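Long-range contacts in SusD superfamily protein (Parabacteroides distasonis, PDB 3OTN), which probably binds carbohydrate or another nutrient at the outer membrane of the bacterium: residues 22-27 and 182-187; 85-90 and 124-129; 92-97 and 137-142; 117-122 and 165-170. All coordinates share one frame; numbering follows the deposited sequence.

Overall arrangement
Contacts 2, 3 and 4 share helices of one helical region. Contact 2, the most buried, packs helix 79-100 against helix 108-133 through aromatic and aliphatic side chains, a cysteine and a bare glycine backbone. Contact 3 uses a later turn of helix 79-100 but lies at the surface, where one asparagine, a water and backbone carbonyls hold a loop. Contact 4 sets helix 108-133 against helix 156-172, partly buried, with salt bridges toward its outer side. Contact 1, also partly buried, ties 22-27 to the loop 182-187 and meets contact 4 at Glu-117, which takes bonds from Tyr-27 and Arg-184. Arg-122 joins contacts 3 and 4 through Asn-94; Tyr-87 and Tyr-126 hold carbonyls of 137-142.

Contact 1: 22-27 and 182-187. With EDO (1,2-ethanediol), chain T; ACT (acetate ion), chain G.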
# COMPACT_ATOMS: atom_id res chain seq x y z
N LEU A 22 20.75 14.51 -4.82
CA LEU A 22 20.40 13.54 -5.88
C LEU A 22 19.66 12.34 -5.30
O LEU A 22 18.62 11.93 -5.83
CB LEU A 22 21.66 13.02 -6.59
CG LEU A 22 22.37 13.97 -7.53
CD1 LEU A 22 23.80 13.45 -7.76
CD2 LEU A 22 21.55 14.13 -8.86
N THR A 23 20.17 11.81 -4.18
CA THR A 23 19.56 10.65 -3.50
C THR A 23 18.17 10.99 -3.01
O THR A 23 17.22 10.23 -3.25
CB THR A 23 20.42 10.18 -2.35
OG1 THR A 23 21.72 9.92 -2.89
CG2 THR A 23 19.84 8.92 -1.66
N ASN A 24 18.05 12.16 -2.37
CA ASN A 24 16.75 12.63 -1.89
C ASN A 24 15.71 12.85 -3.00
O ASN A 24 14.52 12.66 -2.79
CB ASN A 24 16.92 13.92 -1.05
CG ASN A 24 17.52 13.66 0.35
OD1 ASN A 24 17.45 12.54 0.89
ND2 ASN A 24 18.10 14.71 0.95
N SER A 25 16.18 13.18 -4.21
CA SER A 25 15.27 13.43 -5.34
C SER A 25 14.43 12.18 -5.64
O SER A 25 13.30 12.28 -6.11
CB SER A 25 16.06 13.93 -6.60
OG SER A 25 16.75 12.86 -7.27
N ALA A 26 14.98 11.00 -5.32
CA ALA A 26 14.30 9.72 -5.54
C ALA A 26 13.08 9.53 -4.65
O ALA A 26 12.11 8.83 -5.04
CB ALA A 26 15.29 8.52 -5.36
N TYR A 27 13.10 10.18 -3.49
CA TYR A 27 12.00 10.13 -2.52
C TYR A 27 10.82 11.05 -2.87
O TYR A 27 9.73 10.86 -2.35
CB TYR A 27 12.48 10.50 -1.11
CG TYR A 27 13.49 9.57 -0.43
CD1 TYR A 27 14.82 9.45 -0.86
CD2 TYR A 27 13.11 8.81 0.67
CE1 TYR A 27 15.72 8.58 -0.20
CE2 TYR A 27 13.99 7.96 1.33
CZ TYR A 27 15.29 7.85 0.92
OH TYR A 27 16.09 6.98 1.66
N THR A 182 14.08 7.52 10.82
CA THR A 182 13.85 8.88 10.35
C THR A 182 13.14 8.90 9.02
O THR A 182 12.81 9.95 8.56
CB THR A 182 15.17 9.67 10.19
OG1 THR A 182 15.94 9.10 9.13
CG2 THR A 182 15.99 9.66 11.51
N GLY A 183 12.91 7.75 8.40
CA GLY A 183 12.16 7.70 7.17
C GLY A 183 13.00 7.28 5.96
O GLY A 183 12.44 7.06 4.90
N ARG A 184 14.31 7.10 6.12
CA ARG A 184 15.16 6.75 4.93
C ARG A 184 15.00 5.26 4.61
O ARG A 184 14.57 4.48 5.46
CB ARG A 184 16.62 7.09 5.20
CG ARG A 184 16.78 8.59 5.52
CD ARG A 184 18.14 9.06 5.28
NE ARG A 184 18.48 9.08 3.86
CZ ARG A 184 18.22 10.06 2.99
NH1 ARG A 184 17.55 11.17 3.34
NH2 ARG A 184 18.66 9.94 1.74
N VAL A 185 15.27 4.91 3.35
CA VAL A 185 15.34 3.51 2.94
C VAL A 185 16.40 2.77 3.80
O VAL A 185 17.43 3.34 4.15
CB VAL A 185 15.70 3.43 1.42
CG1 VAL A 185 15.96 2.01 0.99
CG2 VAL A 185 14.56 4.09 0.61
N SER A 186 16.11 1.53 4.18
CA SER A 186 17.00 0.70 5.00
C SER A 186 17.02 -0.68 4.38
O SER A 186 16.21 -0.98 3.51
CB SER A 186 16.42 0.58 6.41
OG SER A 186 15.12 -0.04 6.38
N MSE A 187 17.90 -1.55 4.86
CA MSE A 187 17.91 -2.93 4.35
C MSE A 187 16.61 -3.63 4.70
O MSE A 187 16.13 -4.47 3.93
CB MSE A 187 19.10 -3.71 4.89
CG MSE A 187 19.31 -5.00 4.15
SE MSE A 187 20.01 -4.51 2.41
CE MSE A 187 21.81 -4.04 2.94
C1 EDO T . 13.62 12.71 3.14
O1 EDO T . 14.12 12.59 1.81
C2 EDO T . 12.77 11.49 3.53
O2 EDO T . 13.39 10.88 4.64
C ACT G . 17.81 18.06 0.13
O ACT G . 18.99 17.62 0.01
OXT ACT G . 16.94 17.58 -0.64
CH3 ACT G . 17.47 19.07 1.20
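Tyr-27 pushes its ring across to the loop 182-187 and takes the N-H of Val-185 on its hydroxyl, Tyr-27 OH lying 2.8 Å from Val-185 N in a nearly straight bond (166°). The same hydroxyl is hydrogen-bonded to Glu-117 of helix 108-133. This is the tight part of the contact: Val-185 CG2 comes within 3.4 Å of Tyr-27 OH, and the branched valine sets that methyl 3.8 Å from Tyr-27 CZ. Arg-184 crosses the tyrosine at about a right angle, with Tyr-27 OH over one face of its guanidinium. The chain turns at chi3 (69°), and the group ends beside Asn-24, gripping that one amide oxygen end-on. Arg-184 NH1 sits 2.8 Å from Asn-24 OD1, in the carbonyl plane on a lone pair; Arg-184 NH2, 3.0 Å from Asn-24 OD1, is tilted 27° from that plane and also makes a salt bridge to Glu-117. The other end of the Asn-24 amide, at the margin, is held more loosely: ND2 donates to an acetate oxygen, and an ethanediol places O1 over a face of the Tyr-27 ring, both probably from the crystallisation liquor. Gly-183 adopts backbone angles at which a CB would press on the preceding carbonyl oxygen. A loop leading to Ser-186, the N-cap of helix 187-202, is tied to 22-27 and, through Glu-117, to helix 108-133, consistent with the TPR-like helical part of SusD proteins.

Contact 2: 85-90 and 124-129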
# COMPACT_ATOMS: atom_id res chain seq x y z
N ASP A 85 3.20 10.14 -11.83
CA ASP A 85 4.11 10.34 -10.68
C ASP A 85 5.08 9.20 -10.52
O ASP A 85 6.20 9.46 -10.15
CB ASP A 85 3.38 10.48 -9.36
CG ASP A 85 2.64 11.81 -9.23
OD1 ASP A 85 2.74 12.70 -10.11
OD2 ASP A 85 1.91 11.92 -8.24
N CYS A 86 4.65 7.95 -10.74
CA CYS A 86 5.59 6.83 -10.77
C CYS A 86 6.66 7.06 -11.83
O CYS A 86 7.86 6.91 -11.55
CB CYS A 86 4.90 5.47 -10.95
SG CYS A 86 4.05 4.92 -9.42
N TYR A 87 6.24 7.44 -13.03
CA TYR A 87 7.23 7.69 -14.08
C TYR A 87 8.11 8.92 -13.80
O TYR A 87 9.31 8.87 -14.09
CB TYR A 87 6.63 7.71 -15.51
CG TYR A 87 6.63 6.29 -16.07
CD1 TYR A 87 7.81 5.65 -16.37
CD2 TYR A 87 5.45 5.58 -16.18
CE1 TYR A 87 7.81 4.33 -16.82
CE2 TYR A 87 5.43 4.30 -16.66
CZ TYR A 87 6.61 3.66 -16.95
OH TYR A 87 6.55 2.35 -17.38
N ALA A 88 7.56 9.96 -13.18
CA ALA A 88 8.41 11.10 -12.74
C ALA A 88 9.44 10.63 -11.72
O ALA A 88 10.59 11.00 -11.78
CB ALA A 88 7.54 12.26 -12.15
N GLY A 89 9.01 9.80 -10.77
CA GLY A 89 9.91 9.20 -9.79
C GLY A 89 11.03 8.38 -10.42
O GLY A 89 12.19 8.49 -10.01
N ILE A 90 10.67 7.58 -11.43
CA ILE A 90 11.62 6.75 -12.19
C ILE A 90 12.62 7.64 -12.92
O ILE A 90 13.83 7.36 -12.89
CB ILE A 90 10.87 5.73 -13.14
CG1 ILE A 90 10.25 4.60 -12.31
CG2 ILE A 90 11.84 5.13 -14.23
CD1 ILE A 90 8.99 3.98 -12.97
N LEU A 124 10.66 0.04 -6.47
CA LEU A 124 9.39 0.32 -5.81
C LEU A 124 8.36 0.93 -6.78
O LEU A 124 7.21 0.45 -6.89
CB LEU A 124 9.59 1.22 -4.58
CG LEU A 124 8.35 1.56 -3.71
CD1 LEU A 124 7.78 0.30 -3.04
CD2 LEU A 124 8.62 2.67 -2.74
N TYR A 125 8.78 1.96 -7.51
CA TYR A 125 7.88 2.64 -8.46
C TYR A 125 7.40 1.65 -9.54
O TYR A 125 6.20 1.61 -9.84
CB TYR A 125 8.57 3.82 -9.13
CG TYR A 125 8.82 5.00 -8.20
CD1 TYR A 125 7.78 5.57 -7.46
CD2 TYR A 125 10.05 5.60 -8.13
CE1 TYR A 125 7.99 6.65 -6.64
CE2 TYR A 125 10.28 6.68 -7.30
CZ TYR A 125 9.24 7.19 -6.55
OH TYR A 125 9.45 8.27 -5.74
N TYR A 126 8.33 0.86 -10.08
CA TYR A 126 8.01 -0.11 -11.11
C TYR A 126 7.12 -1.24 -10.60
O TYR A 126 6.24 -1.70 -11.32
CB TYR A 126 9.27 -0.71 -11.75
CG TYR A 126 9.74 0.08 -12.94
CD1 TYR A 126 8.96 0.13 -14.11
CD2 TYR A 126 10.93 0.77 -12.90
CE1 TYR A 126 9.40 0.85 -15.22
CE2 TYR A 126 11.39 1.47 -13.99
CZ TYR A 126 10.62 1.55 -15.14
OH TYR A 126 11.08 2.30 -16.22
N PHE A 127 7.33 -1.67 -9.35
CA PHE A 127 6.50 -2.72 -8.76
C PHE A 127 5.06 -2.27 -8.62
O PHE A 127 4.17 -3.07 -8.83
CB PHE A 127 7.10 -3.16 -7.39
CG PHE A 127 6.45 -4.36 -6.77
CD1 PHE A 127 6.22 -5.52 -7.49
CD2 PHE A 127 6.15 -4.36 -5.42
CE1 PHE A 127 5.67 -6.64 -6.87
CE2 PHE A 127 5.61 -5.47 -4.79
CZ PHE A 127 5.34 -6.60 -5.52
N TYR A 128 4.82 -1.00 -8.27
CA TYR A 128 3.45 -0.46 -8.27
C TYR A 128 2.92 -0.40 -9.71
O TYR A 128 1.83 -0.92 -9.99
CB TYR A 128 3.35 0.90 -7.59
CG TYR A 128 3.26 0.78 -6.11
CD1 TYR A 128 4.38 0.44 -5.35
CD2 TYR A 128 2.02 0.86 -5.46
CE1 TYR A 128 4.30 0.28 -3.95
CE2 TYR A 128 1.93 0.72 -4.09
CZ TYR A 128 3.05 0.43 -3.33
OH TYR A 128 2.92 0.31 -1.97
N LEU A 129 3.71 0.16 -10.63
CA LEU A 129 3.29 0.25 -12.04
C LEU A 129 2.88 -1.09 -12.65
O LEU A 129 1.79 -1.20 -13.28
CB LEU A 129 4.35 0.90 -12.90
CG LEU A 129 4.52 2.40 -12.74
CD1 LEU A 129 5.81 2.76 -13.52
CD2 LEU A 129 3.31 3.15 -13.33
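Tyr-125 lays its ring against the backbone of Gly-89, one face over the glycine, with Tyr-125 CE2 only 3.6 Å from Gly-89 CA. Any side chain at Gly-89 would run into that ring, so a glycine lets the aromatic group sit directly on the opposing helix. The Tyr-125 hydroxyl continues past the contact to the carbonyl oxygen of Ala-26. Cys-86 fills the next place. Its small side chain points at the other helix and sets CB 3.6 Å from Leu-129 CG, while SG lies near the Tyr-125 carbonyl. This compact residue sits where the backbones draw close, Cys-86 CA lying 5.3 Å from Tyr-125 CA. Ile-90 is the third large contributor. Its CG1 stands anti to the carbonyl carbon (chi1 -74°) and slides past Tyr-125, Ile-90 CG1 being 3.7 Å from Tyr-125 CB. Beyond it the CD1 methyl rests over the middle of another ring in a CH-pi contact, Ile-90 CD1 lying 3.5 Å from the Tyr-126 centroid and 9° off the normal. That methyl also meets Leu-129 tip to tip, and the 3.5 Å between Ile-90 CD1 and Leu-129 CD1 is tight for two carbons. Leu-129 CD1 in turn covers a face of Tyr-87. The two helices run nearly antiparallel, at 153°, with axes 9.2 Å apart. Helix 156-172 covers Tyr-126 through Ile-159, Ile-163 and Ile-164, helix 187-202 packs on Phe-127, and the hydroxyls of Tyr-87 and Tyr-126 bind the carbonyls of Pro-137 and Ile-139 in the adjoining loop.

Contact 3: 92-97 and 137-142; sequences NCNLAL and PKITTV. With EDO (1,2-ethanediol), chain R.
Asn-94 spreads its amide against the backbone of Thr-140, with Asn-94 CG 3.5 Å from Thr-140 C and Asn-94 OD1 close to Thr-140 CA. The first torsion sets CG anti to the carbonyl carbon (chi1 -67°), which carries the amide over the Thr-140 backbone. Asparagine suits this buried place because its short amide both gives and accepts. ND2 donates to the carbonyl of Ile-139 in a weak bond, Asn-94 ND2 to Ile-139 O measuring 3.2 Å. It also donates to a water, which lies 3.0 Å from Asn-94 ND2 and in turn donates a hydrogen bond to Thr-141 O at 2.7 Å. The strongest partner of OD1 is Arg-122 NH1 of helix 108-133. A leucine in place of Asn-94 would probably leave Arg-122 NH1 without this acceptor and the water without the donor that links it to the helix. Farther along, Val-142 packs CG1 3.8 Å from Leu-95 CA, its branched side chain meeting that of Leu-95 at about a right angle. Beside the helix an ethanediol, probably from the crystallisation liquor, donates through O1 to Asn-94 O and weakly through O2 to Thr-140 O. The loop 137-142 runs between helices: Lys-138 makes salt bridges to Glu-158 and Glu-162 of helix 156-172, Thr-140 rests on Ile-163 of that helix and on Arg-122 of helix 108-133, and Val-142 touches Gln-98 of helix 79-100.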
# COMPACT_ATOMS: atom_id res chain seq x y z
N ASN A 92 13.51 10.65 -11.99
CA ASN A 92 14.39 11.13 -10.92
C ASN A 92 15.45 10.10 -10.57
O ASN A 92 16.61 10.44 -10.42
CB ASN A 92 13.63 11.52 -9.62
CG ASN A 92 12.82 12.80 -9.76
OD1 ASN A 92 13.24 13.74 -10.43
ND2 ASN A 92 11.68 12.86 -9.09
N CYS A 93 15.04 8.84 -10.44
CA CYS A 93 15.97 7.77 -10.13
C CYS A 93 17.02 7.54 -11.20
O CYS A 93 18.20 7.30 -10.86
CB CYS A 93 15.25 6.44 -9.87
SG CYS A 93 14.10 6.40 -8.46
N ASN A 94 16.61 7.53 -12.47
CA ASN A 94 17.55 7.29 -13.57
C ASN A 94 18.62 8.35 -13.62
O ASN A 94 19.79 8.06 -13.79
CB ASN A 94 16.83 7.15 -14.92
CG ASN A 94 15.95 5.90 -15.00
OD1 ASN A 94 16.19 4.94 -14.28
ND2 ASN A 94 14.91 5.92 -15.85
N LEU A 95 18.21 9.60 -13.43
CA LEU A 95 19.15 10.72 -13.44
C LEU A 95 20.07 10.70 -12.21
O LEU A 95 21.29 10.94 -12.30
CB LEU A 95 18.36 12.04 -13.54
CG LEU A 95 19.09 13.37 -13.69
CD1 LEU A 95 20.19 13.29 -14.75
CD2 LEU A 95 18.08 14.49 -14.01
N ALA A 96 19.47 10.43 -11.04
CA ALA A 96 20.21 10.26 -9.79
C ALA A 96 21.30 9.18 -9.91
O ALA A 96 22.46 9.41 -9.51
CB ALA A 96 19.20 9.90 -8.63
N LEU A 97 20.96 8.02 -10.48
CA LEU A 97 21.92 6.93 -10.64
C LEU A 97 23.03 7.30 -11.63
O LEU A 97 24.18 6.93 -11.41
CB LEU A 97 21.25 5.62 -11.01
CG LEU A 97 20.40 4.94 -9.92
CD1 LEU A 97 19.49 3.81 -10.48
CD2 LEU A 97 21.28 4.48 -8.78
N PRO A 137 6.23 0.76 -20.05
CA PRO A 137 7.54 1.07 -20.63
C PRO A 137 8.72 0.78 -19.72
O PRO A 137 8.68 1.08 -18.54
CB PRO A 137 7.43 2.58 -20.92
CG PRO A 137 5.97 2.78 -21.18
CD PRO A 137 5.28 1.87 -20.25
N LYS A 138 9.74 0.18 -20.30
CA LYS A 138 10.95 -0.25 -19.65
C LYS A 138 12.01 0.84 -19.85
O LYS A 138 12.67 0.86 -20.88
CB LYS A 138 11.39 -1.57 -20.27
CG LYS A 138 12.64 -2.20 -19.67
CD LYS A 138 12.82 -3.64 -20.18
CE LYS A 138 13.21 -3.70 -21.59
NZ LYS A 138 13.51 -5.11 -22.01
N ILE A 139 12.15 1.72 -18.86
CA ILE A 139 12.99 2.92 -18.93
C ILE A 139 13.95 2.97 -17.75
O ILE A 139 13.54 3.11 -16.59
CB ILE A 139 12.12 4.20 -18.91
CG1 ILE A 139 11.15 4.22 -20.09
CG2 ILE A 139 12.99 5.46 -18.99
CD1 ILE A 139 10.10 5.31 -19.99
N THR A 140 15.23 2.80 -18.05
CA THR A 140 16.30 2.91 -17.08
C THR A 140 17.36 3.91 -17.52
O THR A 140 18.40 4.00 -16.86
CB THR A 140 17.01 1.53 -16.85
OG1 THR A 140 17.50 1.05 -18.09
CG2 THR A 140 16.04 0.52 -16.28
N THR A 141 17.14 4.64 -18.61
CA THR A 141 18.12 5.60 -19.09
C THR A 141 17.51 6.99 -18.99
O THR A 141 16.29 7.14 -19.01
CB THR A 141 18.60 5.30 -20.55
OG1 THR A 141 17.67 5.80 -21.49
CG2 THR A 141 18.77 3.83 -20.78
N VAL A 142 18.37 8.00 -18.87
CA VAL A 142 17.91 9.37 -18.80
C VAL A 142 17.20 9.70 -20.12
O VAL A 142 17.55 9.14 -21.18
CB VAL A 142 19.07 10.36 -18.43
CG1 VAL A 142 19.69 9.94 -17.07
CG2 VAL A 142 20.11 10.41 -19.54
C1 EDO R . 20.56 5.10 -14.85
O1 EDO R . 20.98 6.07 -15.81
C2 EDO R . 21.06 3.73 -15.27
O2 EDO R . 20.18 2.71 -14.77
O HOH W 1 14.47 8.35 -17.51

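Contact 4: 117-122 and 165-170. With ACT (acetate ion), chain F; EDO (1,2-ethanediol), chain R.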
# COMPACT_ATOMS: atom_id res chain seq x y z
N GLU A 117 19.73 3.23 -2.17
CA GLU A 117 18.44 3.85 -1.83
C GLU A 117 17.65 4.12 -3.15
O GLU A 117 16.44 3.92 -3.22
CB GLU A 117 18.63 5.16 -1.06
CG GLU A 117 19.30 5.01 0.32
CD GLU A 117 19.51 6.33 1.05
OE1 GLU A 117 18.62 7.20 1.04
OE2 GLU A 117 20.59 6.50 1.64
N VAL A 118 18.35 4.62 -4.14
CA VAL A 118 17.79 4.99 -5.44
C VAL A 118 17.38 3.74 -6.19
O VAL A 118 16.31 3.73 -6.79
CB VAL A 118 18.76 5.90 -6.25
CG1 VAL A 118 18.17 6.27 -7.68
CG2 VAL A 118 19.08 7.17 -5.42
N LYS A 119 18.18 2.68 -6.14
CA LYS A 119 17.78 1.45 -6.83
C LYS A 119 16.55 0.85 -6.15
O LYS A 119 15.66 0.35 -6.85
CB LYS A 119 18.90 0.44 -6.90
CG LYS A 119 19.99 0.80 -7.88
CD LYS A 119 21.17 -0.14 -7.70
CE LYS A 119 22.37 0.26 -8.55
NZ LYS A 119 23.44 -0.78 -8.44
N PHE A 120 16.51 0.88 -4.81
CA PHE A 120 15.30 0.46 -4.09
C PHE A 120 14.09 1.22 -4.62
O PHE A 120 13.06 0.61 -4.91
CB PHE A 120 15.43 0.66 -2.57
CG PHE A 120 14.11 0.62 -1.83
CD1 PHE A 120 13.61 -0.59 -1.32
CD2 PHE A 120 13.39 1.78 -1.63
CE1 PHE A 120 12.40 -0.63 -0.63
CE2 PHE A 120 12.15 1.74 -0.97
CZ PHE A 120 11.67 0.53 -0.44
N MSE A 121 14.23 2.55 -4.79
CA MSE A 121 13.09 3.38 -5.15
C MSE A 121 12.59 3.08 -6.57
O MSE A 121 11.38 3.11 -6.84
CB MSE A 121 13.42 4.88 -5.02
CG MSE A 121 12.24 5.69 -4.50
SE MSE A 121 11.84 5.34 -2.67
CE MSE A 121 13.32 6.36 -2.01
N ARG A 122 13.53 2.87 -7.48
CA ARG A 122 13.18 2.58 -8.84
C ARG A 122 12.40 1.27 -8.88
O ARG A 122 11.37 1.19 -9.55
CB ARG A 122 14.43 2.54 -9.73
CG ARG A 122 14.06 2.22 -11.15
CD ARG A 122 15.15 2.47 -12.11
NE ARG A 122 16.27 1.56 -11.95
CZ ARG A 122 17.43 1.70 -12.58
NH1 ARG A 122 17.63 2.72 -13.43
NH2 ARG A 122 18.40 0.83 -12.34
N ILE A 165 14.00 -6.85 -9.95
CA ILE A 165 14.79 -7.84 -9.20
C ILE A 165 16.28 -7.47 -9.17
O ILE A 165 16.87 -7.44 -8.07
CB ILE A 165 14.51 -9.27 -9.65
CG1 ILE A 165 13.06 -9.63 -9.26
CG2 ILE A 165 15.52 -10.25 -9.08
CD1 ILE A 165 12.51 -10.91 -10.00
N PRO A 166 16.88 -7.15 -10.33
CA PRO A 166 18.31 -6.77 -10.24
C PRO A 166 18.58 -5.55 -9.37
O PRO A 166 19.58 -5.52 -8.66
CB PRO A 166 18.71 -6.51 -11.70
CG PRO A 166 17.73 -7.27 -12.52
CD PRO A 166 16.43 -7.27 -11.73
N ASP A 167 17.70 -4.55 -9.39
CA ASP A 167 17.86 -3.36 -8.52
C ASP A 167 17.90 -3.79 -7.05
O ASP A 167 18.76 -3.37 -6.28
CB ASP A 167 16.70 -2.34 -8.72
CG ASP A 167 16.89 -1.42 -9.95
OD1 ASP A 167 17.93 -1.49 -10.66
OD2 ASP A 167 15.98 -0.60 -10.22
N LEU A 168 16.95 -4.64 -6.68
CA LEU A 168 16.81 -5.04 -5.28
C LEU A 168 17.95 -5.98 -4.88
O LEU A 168 18.46 -5.86 -3.78
CB LEU A 168 15.44 -5.67 -5.04
CG LEU A 168 14.32 -4.61 -5.03
CD1 LEU A 168 12.93 -5.20 -5.00
CD2 LEU A 168 14.48 -3.64 -3.85
N LEU A 169 18.40 -6.84 -5.79
CA LEU A 169 19.49 -7.76 -5.45
C LEU A 169 20.79 -6.99 -5.26
O LEU A 169 21.63 -7.36 -4.42
CB LEU A 169 19.66 -8.85 -6.51
CG LEU A 169 18.53 -9.88 -6.64
CD1 LEU A 169 18.83 -10.77 -7.87
CD2 LEU A 169 18.34 -10.72 -5.36
N GLU A 170 20.98 -5.93 -6.05
CA GLU A 170 22.16 -5.08 -5.86
C GLU A 170 22.01 -4.29 -4.56
O GLU A 170 22.97 -4.23 -3.76
CB GLU A 170 22.36 -4.16 -7.05
CG GLU A 170 22.69 -4.98 -8.36
CD GLU A 170 22.62 -4.15 -9.65
OE1 GLU A 170 22.40 -2.92 -9.60
OE2 GLU A 170 22.77 -4.75 -10.73
C ACT F . 24.82 -0.26 -5.57
O ACT F . 24.24 -1.37 -5.72
OXT ACT F . 24.74 0.19 -4.41
CH3 ACT F . 25.56 0.46 -6.68
C1 EDO R . 20.56 5.10 -14.85
O1 EDO R . 20.98 6.07 -15.81
C2 EDO R . 21.06 3.73 -15.27
O2 EDO R . 20.18 2.71 -14.77
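At the edge of the Arg-122 guanidinium lie Asp-167 and an ethanediol oxygen, while Leu-97 CD1 covers one face, 3.6 Å from Arg-122 CZ. The side-on grip on the acid gives one nitrogen to each carboxylate oxygen. Arg-122 NE meets the syn lone pair of Asp-167 OD2 at 2.8 Å and 179°, and Arg-122 NH2 reaches Asp-167 OD1 at 2.9 Å. With the planes 13° apart, the two bonds hold both groups nearly coplanar. A bend at chi3 (68°) turns NE toward the acid, while NH1 points to the ethanediol oxygen. An alanine here would probably leave the Asp-167 carboxylate without its charged mate and deprive Leu-97 of the flat surface it covers. The segments form an antiparallel helix pair with axes 8.2 Å apart, as in the TPR-like helical bundle of SusD proteins. On the inner side Phe-120 CD1 touches Leu-168 CD2 at 4.1 Å, and the Phe-120 ring packs edge-to-face with Tyr-251. Toward solvent, the extended Lys-119 chain crosses Glu-170 at about a right angle, and Lys-119 NZ makes a salt bridge to Glu-170 OE1 at 2.6 Å, on the anti side of the oxygen and well out of the carboxylate plane.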